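Local coordinates for 231aa long hypothetical protein-L-isoaspartate O-methyltransferase (Sulfolobus tokodaii, PDB 1VBF) that probably repairs age-damaged proteins by transferring a methyl group from S-adenosyl-L-methionine to L-isoaspartyl residues, at residues B[94-100]-B[117-123]; B[133-138]-B[154-160]; B[140-144]-B[193-197]. All blocks are in the same frame, centred on the assembly; numbering follows the deposited sequence.

Interaction 1 of 3, residues B[94-100]-B[117-123]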
# COMPACT_ATOMS: atom_id res chain seq x y z
N LYS B 94 43.81 21.56 -0.06
CA LYS B 94 43.32 21.27 1.29
C LYS B 94 41.92 20.67 1.35
O LYS B 94 41.06 20.96 0.52
CB LYS B 94 43.36 22.53 2.14
CG LYS B 94 44.72 22.75 2.76
CD LYS B 94 44.97 24.21 3.00
CE LYS B 94 46.46 24.53 2.83
NZ LYS B 94 46.67 26.00 2.58
N VAL B 95 41.69 19.83 2.36
CA VAL B 95 40.40 19.18 2.55
C VAL B 95 39.88 19.30 3.98
O VAL B 95 40.55 18.85 4.91
CB VAL B 95 40.50 17.67 2.22
CG1 VAL B 95 39.21 16.97 2.48
CG2 VAL B 95 40.87 17.48 0.79
N VAL B 96 38.71 19.91 4.15
CA VAL B 96 38.09 20.00 5.48
C VAL B 96 36.97 18.94 5.46
O VAL B 96 36.10 18.97 4.60
CB VAL B 96 37.47 21.39 5.72
CG1 VAL B 96 36.63 21.36 6.97
CG2 VAL B 96 38.57 22.45 5.84
N SER B 97 37.00 18.00 6.40
CA SER B 97 36.00 16.94 6.43
C SER B 97 35.30 16.77 7.78
O SER B 97 35.95 16.56 8.80
CB SER B 97 36.66 15.63 6.03
OG SER B 97 35.75 14.55 6.12
N VAL B 98 33.97 16.79 7.76
CA VAL B 98 33.16 16.68 8.96
C VAL B 98 32.49 15.32 9.19
O VAL B 98 31.97 14.73 8.25
CB VAL B 98 32.05 17.75 8.92
CG1 VAL B 98 31.32 17.79 10.25
CG2 VAL B 98 32.65 19.10 8.53
N GLU B 99 32.48 14.84 10.43
CA GLU B 99 31.82 13.59 10.79
C GLU B 99 31.00 13.83 12.07
O GLU B 99 31.52 14.38 13.04
CB GLU B 99 32.86 12.50 11.03
CG GLU B 99 32.24 11.25 11.63
CD GLU B 99 31.17 10.64 10.74
OE1 GLU B 99 30.09 10.28 11.24
OE2 GLU B 99 31.43 10.51 9.52
N ILE B 100 29.74 13.41 12.09
CA ILE B 100 28.88 13.66 13.25
C ILE B 100 28.88 12.55 14.28
O ILE B 100 28.59 12.79 15.46
CB ILE B 100 27.41 13.93 12.80
CG1 ILE B 100 26.60 14.53 13.94
CG2 ILE B 100 26.73 12.64 12.39
CD1 ILE B 100 25.28 15.12 13.48
N ASN B 117 47.08 17.37 4.65
CA ASN B 117 46.20 18.39 4.10
C ASN B 117 44.72 18.10 4.31
O ASN B 117 43.87 18.57 3.54
CB ASN B 117 46.49 18.60 2.60
CG ASN B 117 46.10 17.41 1.75
OD1 ASN B 117 46.08 16.26 2.21
ND2 ASN B 117 45.81 17.67 0.48
N ILE B 118 44.42 17.36 5.38
CA ILE B 118 43.05 17.00 5.73
C ILE B 118 42.67 17.41 7.16
O ILE B 118 43.18 16.85 8.13
CB ILE B 118 42.83 15.47 5.63
CG1 ILE B 118 43.21 14.94 4.26
CG2 ILE B 118 41.39 15.13 5.95
CD1 ILE B 118 43.14 13.41 4.20
N LYS B 119 41.79 18.40 7.30
CA LYS B 119 41.32 18.82 8.61
C LYS B 119 40.05 18.01 8.96
O LYS B 119 39.02 18.14 8.28
CB LYS B 119 40.99 20.31 8.60
CG LYS B 119 40.51 20.84 9.95
CD LYS B 119 40.24 22.32 9.86
CE LYS B 119 39.98 22.89 11.24
NZ LYS B 119 41.07 22.54 12.20
N LEU B 120 40.13 17.20 10.01
CA LEU B 120 39.03 16.36 10.46
C LEU B 120 38.21 16.94 11.63
O LEU B 120 38.67 16.96 12.77
CB LEU B 120 39.58 14.99 10.86
CG LEU B 120 40.34 14.23 9.77
CD1 LEU B 120 41.11 13.08 10.40
CD2 LEU B 120 39.36 13.71 8.70
N ILE B 121 36.98 17.34 11.35
CA ILE B 121 36.06 17.90 12.34
C ILE B 121 35.02 16.90 12.84
O ILE B 121 34.47 16.13 12.05
CB ILE B 121 35.29 19.09 11.72
CG1 ILE B 121 36.21 20.31 11.63
CG2 ILE B 121 34.05 19.42 12.55
CD1 ILE B 121 37.48 20.08 10.89
N LEU B 122 34.75 16.92 14.15
CA LEU B 122 33.74 16.06 14.77
C LEU B 122 32.57 17.01 15.06
O LEU B 122 32.64 17.78 15.99
CB LEU B 122 34.23 15.50 16.10
CG LEU B 122 33.52 14.25 16.64
CD1 LEU B 122 33.54 14.34 18.15
CD2 LEU B 122 32.08 14.11 16.12
N GLY B 123 31.51 16.98 14.26
CA GLY B 123 30.42 17.90 14.49
C GLY B 123 29.25 17.72 13.55
O GLY B 123 29.16 16.72 12.83

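Interaction 2 of 3, residues B[133-138]-B[154-160]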
# COMPACT_ATOMS: atom_id res chain seq x y z
N LYS B 133 35.90 28.79 5.47
CA LYS B 133 34.82 29.23 4.61
C LYS B 133 34.81 29.06 3.14
O LYS B 133 34.10 28.20 2.65
CB LYS B 133 34.43 30.68 4.88
CG LYS B 133 32.98 30.94 4.50
CD LYS B 133 32.55 32.37 4.79
CE LYS B 133 32.90 33.28 3.61
NZ LYS B 133 32.27 32.83 2.31
N PRO B 134 35.59 29.85 2.39
CA PRO B 134 35.48 29.65 0.93
C PRO B 134 35.90 28.29 0.43
O PRO B 134 37.08 27.93 0.51
CB PRO B 134 36.34 30.78 0.36
CG PRO B 134 36.69 31.65 1.57
CD PRO B 134 36.73 30.70 2.71
N TYR B 135 34.95 27.49 -0.06
CA TYR B 135 35.30 26.17 -0.59
C TYR B 135 35.09 26.16 -2.09
O TYR B 135 34.28 26.91 -2.63
CB TYR B 135 34.44 25.06 0.03
CG TYR B 135 34.64 24.88 1.51
CD1 TYR B 135 33.70 25.35 2.42
CD2 TYR B 135 35.79 24.29 2.00
CE1 TYR B 135 33.91 25.25 3.78
CE2 TYR B 135 36.01 24.19 3.37
CZ TYR B 135 35.07 24.66 4.25
OH TYR B 135 35.29 24.49 5.59
N ASP B 136 35.85 25.30 -2.77
CA ASP B 136 35.73 25.18 -4.22
C ASP B 136 34.70 24.11 -4.54
O ASP B 136 33.95 24.23 -5.50
CB ASP B 136 37.08 24.78 -4.84
CG ASP B 136 38.08 25.93 -4.82
OD1 ASP B 136 38.01 26.78 -5.74
OD2 ASP B 136 38.92 25.98 -3.88
N ARG B 137 34.66 23.08 -3.71
CA ARG B 137 33.77 21.96 -3.92
C ARG B 137 33.25 21.45 -2.58
O ARG B 137 33.88 21.65 -1.54
CB ARG B 137 34.54 20.82 -4.59
CG ARG B 137 35.33 21.18 -5.83
CD ARG B 137 34.44 21.27 -7.04
NE ARG B 137 34.68 22.50 -7.79
CZ ARG B 137 35.08 22.52 -9.04
NH1 ARG B 137 35.28 21.38 -9.66
NH2 ARG B 137 35.26 23.68 -9.68
N VAL B 138 32.11 20.76 -2.64
CA VAL B 138 31.50 20.14 -1.48
C VAL B 138 30.83 18.83 -1.89
O VAL B 138 30.13 18.76 -2.90
CB VAL B 138 30.43 21.03 -0.85
CG1 VAL B 138 29.80 20.29 0.30
CG2 VAL B 138 31.02 22.34 -0.40
N GLN B 154 28.81 28.42 2.07
CA GLN B 154 30.26 28.33 2.15
C GLN B 154 30.96 28.09 0.79
O GLN B 154 32.16 28.29 0.64
CB GLN B 154 30.60 27.25 3.18
CG GLN B 154 30.29 27.69 4.62
CD GLN B 154 30.11 26.54 5.58
OE1 GLN B 154 30.80 25.53 5.50
NE2 GLN B 154 29.19 26.69 6.51
N LEU B 155 30.20 27.67 -0.22
CA LEU B 155 30.76 27.44 -1.56
C LEU B 155 31.24 28.74 -2.20
O LEU B 155 30.69 29.81 -1.93
CB LEU B 155 29.70 26.85 -2.49
CG LEU B 155 29.85 25.40 -2.91
CD1 LEU B 155 28.89 25.12 -4.04
CD2 LEU B 155 31.26 25.14 -3.34
N LYS B 156 32.25 28.65 -3.06
CA LYS B 156 32.73 29.83 -3.78
C LYS B 156 31.68 30.12 -4.82
O LYS B 156 30.83 29.28 -5.11
CB LYS B 156 34.05 29.55 -4.46
CG LYS B 156 35.24 29.72 -3.54
CD LYS B 156 36.55 29.45 -4.25
CE LYS B 156 37.70 29.52 -3.26
NZ LYS B 156 38.92 28.95 -3.87
N GLU B 157 31.75 31.29 -5.42
CA GLU B 157 30.75 31.67 -6.39
C GLU B 157 30.49 30.66 -7.47
O GLU B 157 29.35 30.22 -7.64
CB GLU B 157 31.08 33.01 -7.02
CG GLU B 157 29.92 33.57 -7.81
CD GLU B 157 28.60 33.39 -7.10
OE1 GLU B 157 28.50 33.73 -5.90
OE2 GLU B 157 27.66 32.89 -7.76
N GLY B 158 31.50 30.26 -8.21
CA GLY B 158 31.20 29.30 -9.25
C GLY B 158 31.39 27.87 -8.79
O GLY B 158 31.43 26.96 -9.61
N GLY B 159 31.52 27.69 -7.48
CA GLY B 159 31.74 26.38 -6.91
C GLY B 159 30.77 25.31 -7.35
O GLY B 159 29.74 25.61 -7.94
N ILE B 160 31.09 24.06 -7.06
CA ILE B 160 30.24 22.95 -7.44
C ILE B 160 29.99 22.11 -6.23
O ILE B 160 30.93 21.82 -5.49
CB ILE B 160 30.91 22.05 -8.49
CG1 ILE B 160 31.00 22.82 -9.81
CG2 ILE B 160 30.18 20.69 -8.63
CD1 ILE B 160 31.75 22.06 -10.87

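Interaction 3 of 3, residues B[140-144]-B[193-197]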
# COMPACT_ATOMS: atom_id res chain seq x y z
N VAL B 140 28.54 15.54 -0.24
CA VAL B 140 27.82 15.10 0.95
C VAL B 140 27.54 13.63 0.74
O VAL B 140 27.15 13.26 -0.34
CB VAL B 140 26.50 15.91 1.11
CG1 VAL B 140 25.93 15.73 2.52
CG2 VAL B 140 26.79 17.38 0.82
N TRP B 141 27.76 12.79 1.75
CA TRP B 141 27.56 11.35 1.59
C TRP B 141 26.33 10.84 2.31
O TRP B 141 26.32 9.72 2.84
CB TRP B 141 28.79 10.56 2.07
CG TRP B 141 30.05 10.85 1.30
CD1 TRP B 141 31.09 11.62 1.72
CD2 TRP B 141 30.36 10.45 -0.05
NE1 TRP B 141 32.02 11.74 0.72
CE2 TRP B 141 31.61 11.04 -0.37
CE3 TRP B 141 29.71 9.67 -1.01
CZ2 TRP B 141 32.23 10.86 -1.62
CZ3 TRP B 141 30.34 9.49 -2.27
CH2 TRP B 141 31.58 10.09 -2.55
N ALA B 142 25.31 11.67 2.37
CA ALA B 142 24.05 11.28 2.99
C ALA B 142 22.97 12.22 2.46
O ALA B 142 23.23 13.38 2.12
CB ALA B 142 24.16 11.35 4.50
N THR B 143 21.75 11.71 2.37
CA THR B 143 20.66 12.51 1.84
C THR B 143 20.15 13.57 2.83
O THR B 143 20.19 13.39 4.05
CB THR B 143 19.49 11.57 1.34
OG1 THR B 143 18.47 12.36 0.76
CG2 THR B 143 18.89 10.77 2.49
N ALA B 144 19.69 14.69 2.27
CA ALA B 144 19.14 15.80 3.07
C ALA B 144 17.68 16.11 2.68
O ALA B 144 17.23 15.77 1.59
CB ALA B 144 19.99 17.03 2.89
N PHE B 193 20.74 6.81 -0.20
CA PHE B 193 21.64 7.10 0.90
C PHE B 193 20.89 7.12 2.21
O PHE B 193 19.67 7.22 2.22
CB PHE B 193 22.31 8.46 0.72
CG PHE B 193 23.38 8.48 -0.33
CD1 PHE B 193 23.05 8.44 -1.67
CD2 PHE B 193 24.72 8.57 0.03
CE1 PHE B 193 24.04 8.48 -2.65
CE2 PHE B 193 25.72 8.61 -0.95
CZ PHE B 193 25.38 8.56 -2.29
N GLY B 194 21.64 7.01 3.31
CA GLY B 194 21.07 7.07 4.64
C GLY B 194 20.83 8.54 4.92
O GLY B 194 21.37 9.41 4.23
N ARG B 195 20.01 8.84 5.91
CA ARG B 195 19.68 10.21 6.23
C ARG B 195 20.74 10.95 7.00
O ARG B 195 21.35 10.40 7.92
CB ARG B 195 18.39 10.24 7.03
CG ARG B 195 17.16 9.93 6.23
CD ARG B 195 15.95 10.06 7.09
NE ARG B 195 14.77 10.30 6.28
CZ ARG B 195 13.59 10.66 6.78
NH1 ARG B 195 13.45 10.80 8.09
NH2 ARG B 195 12.57 10.88 5.97
N ILE B 196 20.96 12.21 6.63
CA ILE B 196 21.93 13.06 7.31
C ILE B 196 21.27 13.54 8.59
O ILE B 196 20.07 13.76 8.63
CB ILE B 196 22.28 14.24 6.45
CG1 ILE B 196 23.51 14.96 7.01
CG2 ILE B 196 21.12 15.16 6.39
CD1 ILE B 196 24.10 16.01 6.06
N GLY B 197 22.05 13.69 9.65
CA GLY B 197 21.49 14.13 10.91
C GLY B 197 21.94 15.53 11.22
O GLY B 197 22.90 16.01 10.63
O HOH W 1 24.72 7.10 3.44

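Interaction 1 of 3, residues B[94-100]-B[117-123]
The two methyls of V98 cross I121 at a slant: CG1 packs 3.9 Å from I121 CG2, while CG2 lies 4.1 Å from I121 CB. Both residues sit on adjacent parallel strands of a beta-alpha-beta crossover, with helix 102-109 between strands 94-99 and 118-122; in the Rossmann-like methyltransferase sheet these are the second and third strands. The strand axes run 14° apart and approach to 4.6 Å, in unbroken register from V95 with I118 to E99 with L122. Six backbone bonds support this pairing, and S97 N to K119 O is almost straight (177°). On the face of V98, V96 CG1 also reaches I121 CD1, and Y129 from a loop packs there. The other face carries V95, S97 and E99, and V95 and S97 touch helix 83-91. E99 CG is anti to the backbone N, and the bend at chi2 takes the carboxylate away from the neighbouring strand, to the amides of G80 and N101. An acid at this strand end commonly holds the cofactor ribose in related methyltransferases. At the last bond, G123 N meets E99 O at 2.9 Å, 41° out of the carbonyl plane.

Interaction 2 of 3, residues B[133-138]-B[154-160]
I160 reaches over R137, with CD1 centred over one face of the guanidinium, 3.7 Å above its plane. The two side chains run side by side and point the same way, with bends at chi2 (-79°) and chi3 bringing the end of R137 alongside the isoleucine. In this shape R137 NE donates to D136 O at 3.0 Å from above the carbonyl plane, while the oxygen stays within the guanidinium plane. D136 O takes a second bond from I160 N (3.3 Å), and V138 N returns one to I160 O. Beyond this contact, R137 NH1 pairs with D67 and with L66 O. A leucine in place of R137 would probably leave D67 without its charged mate and D136 O with one donor fewer.

At the other end of the pairing, Y135 and Q154 also lie alongside each other, ring and amide planes 48° apart. Q154 CB sits in the ring plane at its edge, 3.7 Å from Y135 CD1. Y129 fixes both polar ends, its carbonyl meeting Y135 OH and its amide Q154 OE1. Backbone bonds from Y135 N to Q154 O and from K156 N to Y135 O flank this pair. A type I turn, K156 to G159, then leads into strand 159-165, which pairs with strand 135-140.

Outermost, K156 extends beside D136, and its NZ lies 3.0 Å from both OD1 and OD2 of D136. These two bonds are weak, yet they form a salt bridge, and D136 OD2 also accepts from K73 N. The lysine and that amide together are likely to favour the charged carboxylate, so the start of strands 135-140 and 159-165 carries paired charges on both R137 and D136.

Interaction 3 of 3, residues B[140-144]-B[193-197]
I196 sets its branched carbon against the loop 140-144, with CB 4.0 Å from A142 CB and CG2 4.1 Å from A144 CB. Its CG1 arm, anti to the backbone N (chi1 -167°), carries CD1 inward to V140 CG1, and the two side chains cross at about a right angle. F193, two residues past strand 184-191, also points at this loop. Its CD2 comes 3.4 Å from W141 O, which lies at the ring edge near the ring plane, and its CE2 meets the edge of the indole at W141 CE3, 4.1 Å away.

Between these two apolar contacts the backbones join through a single bridge, T143 with R195. T143 N donates to G194 O at 3.0 Å with an angle of 149°, and I196 N donates to T143 O at 2.9 Å, in the carbonyl plane. A water beside the bridge spans the segments, donating to W141 O and accepting from G194 N.

The next shell fixes these groups. T143 OG1, anti to its own amide nitrogen (chi1 -177°), turns to G166 O, which leaves CG2 to lie against the F193 and G194 carbonyls. The W141 indole stacks with Y84 and makes a weak bond from NE1 to E76; M62 of helix 56-65 touches both W141 and F193. I77 of strand 73-77 packs on V140 and I196, tying the pair to the sheet. Further out, R195 points away from the loop, bonding D204 O and making cation-pi contacts with F202 and Y206.

The loop 140-144 leaves the C-terminal end of the fourth parallel strand. In Rossmann-like methyltransferases the cofactor and substrate bind at that end of the sheet, so segment 193-197 probably helps to shape the rim of the active-site cleft.

Interactions 1 and 2 belong to the same seven-stranded sheet, the first pairing its second and third strands, the second its fourth and fifth; they meet where V96 CG1 packs against Y135 OH. Interaction 1 reaches an outermost strand and is partly buried, relying on regular backbone bonds and aliphatic packing. Interaction 2 is more buried, but it holds the irregular start of its strands with charges and polar side chains. Interaction 3, at the far end of strand 135-140, is also partly buried, although its centre is the closest to that of the chain (about 7 Å); it joins loops through one bridge, aromatic edges and a water. I100 CD1 touching G197 O connects interactions 1 and 3.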